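Local structure of transcriptional regulator fur family (Xanthomonas campestris pv. campestris, 7DH7) at the interface of chains A and B. The protein probably represses transcription of zinc-uptake genes by binding their regulatory DNA when loaded with zinc, as a zinc-responsive member of the Fur family. Numbering follows the deposited sequence. Chains: chain A/B, Transcriptional regulator fur family.

Contacts 1 and 2 are neighbouring patches of one two-fold symmetric interface between chains A and B, their C-alpha centres about 9 Å apart. A:Phe150, A:Leu157 and B:Gly161 belong to both. Contact 1 is an apolar core, where helix 135-147 of chain A and the segment after it pack on strands 120-123, 128-131 and 158-161 of chain B. Contact 2 continues past the end of strand 158-161 into backbone pairing, water bridges and a polar side-chain bond. Contact 2 includes the zinc ligand B:Cys163, so the dimer surface adjoins a metal site. Fur-family regulators generally work as dimers, and this pairing fits that form.

Contact 1: the interface of chains A and B. Residues chain A 141, 144-145, 148, 150, 157; chain B 121, 130, 132, 159, 161.
B:Leu121 lies on one face of the A:Phe150 ring in a CH-pi contact, its CG 3.7 Å from the ring centroid and shifted toward the rim. Ring and leucine reach toward each other tip to tip, and the nearest pair is B:Leu121 CG and A:Phe150 CE1 at 3.4 Å. The leucine CG stands anti to its backbone N (chi1 179°), which carries the branch out from the strand to the ring. Its CD2 methyl is shared between the ring and the helix, meeting A:Ala145 CB at 3.7 Å. At the ring's edge, in plane, lies the carbonyl carbon of B:Gly161, with 3.9 Å between B:Gly161 C and A:Phe150 CD2. The glycine's CA is touched by A:Leu157 through its CD2 methyl at 3.7 Å, while the other methyl of that leucine faces B:Val159 CG1.

Around this centre, A:Leu148 points CD1 into the angle between B:Leu121 and B:Leu132, 4.0 Å from B:Leu132 CD2. B:Val130 adds its CG1 methyl beside A:Leu148 CD1 and A:Phe150 CE1. B:Leu132 divides its methyls: CD2 also packs against the aliphatic CB of A:Arg144, and CD1 meets CD1 of A:Leu141 at 4.2 Å, the two leucines crossing at about a right angle. No N or O of one chain comes within bonding reach of the other here, so apolar contacts hold the patch; it buries 322 Å² of protein surface in total.

A:Leu141, A:Arg144 and A:Ala145 come from helix 135-147, with A:Leu148, A:Phe150 and A:Leu157 in loops; together they cover B:Leu121, B:Val130 and B:Val159 of strands 120-123, 128-131 and 158-161 in what is probably the Fur-family dimerisation region.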
loop_
_atom_site.group_PDB
_atom_site.type_symbol
_atom_site.label_atom_id
_atom_site.label_comp_id
_atom_site.label_asym_id
_atom_site.label_seq_id
_atom_site.Cartn_x
_atom_site.Cartn_y
_atom_site.Cartn_z
ATOM N N LEU A 141 -12.555 6.716 13.956
ATOM C CA LEU A 141 -12.155 6.366 12.599
ATOM C C LEU A 141 -12.896 5.125 12.135
ATOM O O LEU A 141 -13.466 5.103 11.036
ATOM C CB LEU A 141 -10.638 6.153 12.519
ATOM C CG LEU A 141 -10.153 5.767 11.123
ATOM C CD1 LEU A 141 -10.518 6.880 10.144
ATOM C CD2 LEU A 141 -8.646 5.490 11.091
ATOM N N ARG A 144 -16.566 5.933 11.248
ATOM C CA ARG A 144 -16.631 6.563 9.937
ATOM C C ARG A 144 -16.507 5.536 8.811
ATOM O O ARG A 144 -17.293 5.556 7.859
ATOM C CB ARG A 144 -15.540 7.632 9.821
ATOM C CG ARG A 144 -15.922 8.969 10.422
ATOM C CD ARG A 144 -17.041 9.623 9.624
ATOM N NE ARG A 144 -18.350 9.201 10.112
ATOM C CZ ARG A 144 -19.373 8.855 9.329
ATOM N NH1 ARG A 144 -19.245 8.876 8.007
ATOM N NH2 ARG A 144 -20.524 8.482 9.876
ATOM N N ALA A 145 -15.563 4.598 8.934
ATOM C CA ALA A 145 -15.294 3.657 7.850
ATOM C C ALA A 145 -16.420 2.637 7.686
ATOM O O ALA A 145 -16.750 2.243 6.562
ATOM C CB ALA A 145 -13.953 2.950 8.091
ATOM N N LEU A 148 -19.149 4.241 5.836
ATOM C CA LEU A 148 -18.763 4.455 4.451
ATOM C C LEU A 148 -18.588 3.158 3.676
ATOM O O LEU A 148 -18.136 3.196 2.529
ATOM C CB LEU A 148 -17.477 5.273 4.391
ATOM C CG LEU A 148 -17.580 6.730 4.843
ATOM C CD1 LEU A 148 -16.199 7.348 4.926
ATOM C CD2 LEU A 148 -18.473 7.546 3.919
ATOM N N PHE A 150 -16.958 0.067 4.776
ATOM C CA PHE A 150 -15.852 -0.812 5.126
ATOM C C PHE A 150 -16.208 -1.668 6.336
ATOM O O PHE A 150 -17.181 -1.403 7.050
ATOM C CB PHE A 150 -14.574 0.005 5.388
ATOM C CG PHE A 150 -13.961 0.578 4.128
ATOM C CD1 PHE A 150 -14.526 1.674 3.490
ATOM C CD2 PHE A 150 -12.840 -0.005 3.566
ATOM C CE1 PHE A 150 -13.960 2.188 2.313
ATOM C CE2 PHE A 150 -12.279 0.499 2.419
ATOM C CZ PHE A 150 -12.836 1.594 1.779
ATOM N N LEU A 157 -7.742 -1.643 10.291
ATOM C CA LEU A 157 -7.345 -0.599 9.356
ATOM C C LEU A 157 -5.844 -0.296 9.442
ATOM O O LEU A 157 -5.187 -0.518 10.466
ATOM C CB LEU A 157 -8.136 0.680 9.635
ATOM C CG LEU A 157 -9.663 0.618 9.493
ATOM C CD1 LEU A 157 -10.278 1.949 9.905
ATOM C CD2 LEU A 157 -10.092 0.227 8.073
ATOM N N LEU B 121 -9.959 6.636 1.790
ATOM C CA LEU B 121 -10.172 5.331 2.444
ATOM C C LEU B 121 -10.346 4.311 1.313
ATOM O O LEU B 121 -11.306 4.461 0.580
ATOM C CB LEU B 121 -11.426 5.495 3.296
ATOM C CG LEU B 121 -11.885 4.277 4.076
ATOM C CD1 LEU B 121 -10.747 3.713 4.904
ATOM C CD2 LEU B 121 -13.049 4.648 4.969
ATOM N N VAL B 130 -12.937 6.365 -1.186
ATOM C CA VAL B 130 -13.890 7.397 -0.813
ATOM C C VAL B 130 -13.142 8.410 0.042
ATOM O O VAL B 130 -12.222 8.051 0.785
ATOM C CB VAL B 130 -15.104 6.803 -0.064
ATOM C CG1 VAL B 130 -14.676 6.176 1.243
ATOM C CG2 VAL B 130 -16.172 7.870 0.173
ATOM N N LEU B 132 -12.563 10.999 3.098
ATOM C CA LEU B 132 -12.974 11.177 4.487
ATOM C C LEU B 132 -13.313 12.647 4.674
ATOM O O LEU B 132 -12.426 13.476 4.885
ATOM C CB LEU B 132 -11.869 10.730 5.437
ATOM C CG LEU B 132 -11.972 9.255 5.829
ATOM C CD1 LEU B 132 -10.666 8.704 6.394
ATOM C CD2 LEU B 132 -13.122 9.086 6.817
ATOM N N VAL B 159 -6.101 5.788 4.382
ATOM C CA VAL B 159 -6.539 4.726 5.275
ATOM C C VAL B 159 -6.883 3.524 4.421
ATOM O O VAL B 159 -7.588 3.654 3.413
ATOM C CB VAL B 159 -7.725 5.160 6.150
ATOM C CG1 VAL B 159 -8.127 4.036 7.104
ATOM C CG2 VAL B 159 -7.355 6.409 6.926
ATOM N N GLY B 161 -8.269 -0.465 4.210
ATOM C CA GLY B 161 -9.172 -1.416 4.846
ATOM C C GLY B 161 -9.775 -2.360 3.847
ATOM O O GLY B 161 -9.322 -2.380 2.705
#

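Contact 2: the interface of chains A and B. Residues chain A 111, 150-151, 154-155, 157; chain B 124-125, 161-163, 167.
A:Gln151 N donates to the main-chain carbonyl of B:Leu162, with 3.0 Å between A:Gln151 N and B:Leu162 O, beside an antiparallel beta bridge between A:Phe150 and B:Cys163. This backbone pairing belongs to the dimer interface of a Fur-family regulator, and B:Cys163 is one of the cysteines that bind zinc in this protein. A water supplements the pairing: it is held by B:Leu162 N at 2.9 Å and by A:Gln155 O at 2.8 Å, linking the two main chains.

Among side chains, the amide of A:Gln155 meets the carboxylate of B:Asp124 tip to tip. A:Gln155 NE2 donates to B:Asp124 OD2 at 2.9 Å in a nearly straight bond, 167° at the hydrogen. The acceptor lies almost in the amide plane, whereas the donor comes from above the carboxylate plane; the two planes are 50° apart. With CG anti to the backbone N (chi1 170°) and the chain extended beyond it, the glutamine spans the gap to the aspartate. A second water bridges A:Gln155 OE1 at 2.7 Å and B:Asp124 OD1 at 2.6 Å, giving each terminal group a second link that should limit its rotation.

Apolar contacts centre on B:Leu162. Its CB lies 4.0 Å from A:Gln155 CB, and its CD2 methyl faces CG of A:Pro111, the side chains crossing at about a right angle. Nearby, B:Ala167 of helix 164-168 sets its methyl against A:Gln151 CG, 4.1 Å from B:Ala167 CB.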
loop_
_atom_site.group_PDB
_atom_site.type_symbol
_atom_site.label_atom_id
_atom_site.label_comp_id
_atom_site.label_asym_id
_atom_site.label_seq_id
_atom_site.Cartn_x
_atom_site.Cartn_y
_atom_site.Cartn_z
ATOM N N PRO A 111 -7.247 -10.234 7.005
ATOM C CA PRO A 111 -8.448 -10.814 7.639
ATOM C C PRO A 111 -8.102 -11.881 8.675
ATOM O O PRO A 111 -8.185 -13.086 8.414
ATOM C CB PRO A 111 -9.218 -11.414 6.456
ATOM C CG PRO A 111 -8.779 -10.612 5.263
ATOM C CD PRO A 111 -7.340 -10.249 5.524
ATOM N N PHE A 150 -16.958 0.067 4.776
ATOM C CA PHE A 150 -15.852 -0.812 5.126
ATOM C C PHE A 150 -16.208 -1.668 6.336
ATOM O O PHE A 150 -17.181 -1.403 7.050
ATOM C CB PHE A 150 -14.574 0.005 5.388
ATOM C CG PHE A 150 -13.961 0.578 4.128
ATOM C CD1 PHE A 150 -14.526 1.674 3.490
ATOM C CD2 PHE A 150 -12.840 -0.005 3.566
ATOM C CE1 PHE A 150 -13.960 2.188 2.313
ATOM C CE2 PHE A 150 -12.279 0.499 2.419
ATOM C CZ PHE A 150 -12.836 1.594 1.779
ATOM N N GLN A 151 -15.386 -2.702 6.576
ATOM C CA GLN A 151 -15.563 -3.626 7.699
ATOM C C GLN A 151 -14.339 -3.565 8.598
ATOM O O GLN A 151 -13.496 -4.469 8.572
ATOM C CB GLN A 151 -15.785 -5.057 7.230
ATOM C CG GLN A 151 -16.943 -5.180 6.303
ATOM C CD GLN A 151 -18.186 -5.724 6.981
ATOM O OE1 GLN A 151 -18.446 -5.443 8.156
ATOM N NE2 GLN A 151 -18.990 -6.469 6.225
ATOM N N ALA A 154 -13.387 -6.980 10.126
ATOM C CA ALA A 154 -12.871 -8.101 9.349
ATOM C C ALA A 154 -11.380 -7.934 9.076
ATOM O O ALA A 154 -10.653 -8.926 8.945
ATOM C CB ALA A 154 -13.641 -8.249 8.035
ATOM N N GLN A 155 -10.912 -6.695 9.019
ATOM C CA GLN A 155 -9.494 -6.404 8.835
ATOM C C GLN A 155 -9.215 -5.074 9.514
ATOM O O GLN A 155 -9.810 -4.051 9.147
ATOM C CB GLN A 155 -9.110 -6.362 7.344
ATOM C CG GLN A 155 -7.694 -5.825 7.079
ATOM C CD GLN A 155 -7.255 -5.984 5.623
ATOM O OE1 GLN A 155 -7.591 -6.962 4.943
ATOM N NE2 GLN A 155 -6.535 -4.989 5.127
ATOM N N LEU A 157 -7.742 -1.643 10.291
ATOM C CA LEU A 157 -7.345 -0.599 9.356
ATOM C C LEU A 157 -5.844 -0.296 9.442
ATOM O O LEU A 157 -5.187 -0.518 10.466
ATOM C CB LEU A 157 -8.136 0.680 9.635
ATOM C CG LEU A 157 -9.663 0.618 9.493
ATOM C CD1 LEU A 157 -10.278 1.949 9.905
ATOM C CD2 LEU A 157 -10.092 0.227 8.073
ATOM N N ASP B 124 -8.347 -2.562 -0.053
ATOM C CA ASP B 124 -7.085 -3.167 -0.551
ATOM C C ASP B 124 -7.358 -4.304 -1.542
ATOM O O ASP B 124 -6.423 -4.814 -2.094
ATOM C CB ASP B 124 -6.082 -3.386 0.586
ATOM C CG ASP B 124 -6.280 -4.578 1.498
ATOM O OD1 ASP B 124 -7.106 -5.420 1.231
ATOM O OD2 ASP B 124 -5.555 -4.649 2.465
ATOM N N ARG B 125 -8.613 -4.711 -1.677
ATOM C CA ARG B 125 -9.021 -5.778 -2.607
ATOM C C ARG B 125 -9.620 -5.198 -3.901
ATOM O O ARG B 125 -9.214 -5.638 -4.940
ATOM C CB ARG B 125 -10.004 -6.682 -1.867
ATOM C CG ARG B 125 -10.392 -7.929 -2.637
ATOM C CD ARG B 125 -9.345 -9.003 -2.501
ATOM N NE ARG B 125 -9.177 -9.209 -1.086
ATOM C CZ ARG B 125 -9.771 -10.175 -0.413
ATOM N NH1 ARG B 125 -10.553 -11.028 -1.044
ATOM N NH2 ARG B 125 -9.576 -10.288 0.887
ATOM N N GLY B 161 -8.269 -0.465 4.210
ATOM C CA GLY B 161 -9.172 -1.416 4.846
ATOM C C GLY B 161 -9.775 -2.360 3.847
ATOM O O GLY B 161 -9.322 -2.380 2.705
ATOM N N LEU B 162 -10.693 -3.185 4.320
ATOM C CA LEU B 162 -11.398 -4.139 3.449
ATOM C C LEU B 162 -12.872 -3.718 3.369
ATOM O O LEU B 162 -13.478 -3.566 4.423
ATOM C CB LEU B 162 -11.233 -5.525 4.060
ATOM C CG LEU B 162 -11.825 -6.670 3.250
ATOM C CD1 LEU B 162 -11.176 -6.737 1.883
ATOM C CD2 LEU B 162 -11.630 -7.985 3.981
ATOM N N CYS B 163 -13.418 -3.561 2.156
ATOM C CA CYS B 163 -14.839 -3.152 1.973
ATOM C C CYS B 163 -15.775 -4.296 2.387
ATOM O O CYS B 163 -15.370 -5.445 2.337
ATOM C CB CYS B 163 -15.142 -2.617 0.569
ATOM S SG CYS B 163 -15.921 -3.775 -0.576
ATOM N N ALA B 167 -15.222 -8.201 1.575
ATOM C CA ALA B 167 -15.200 -9.090 2.761
ATOM C C ALA B 167 -16.195 -10.240 2.595
ATOM O O ALA B 167 -15.834 -11.366 2.920
ATOM C CB ALA B 167 -15.525 -8.296 3.993
HETATM O O HOH W 1 -11.462 -2.993 7.086
HETATM O O HOH W 2 -7.534 -7.739 2.341
#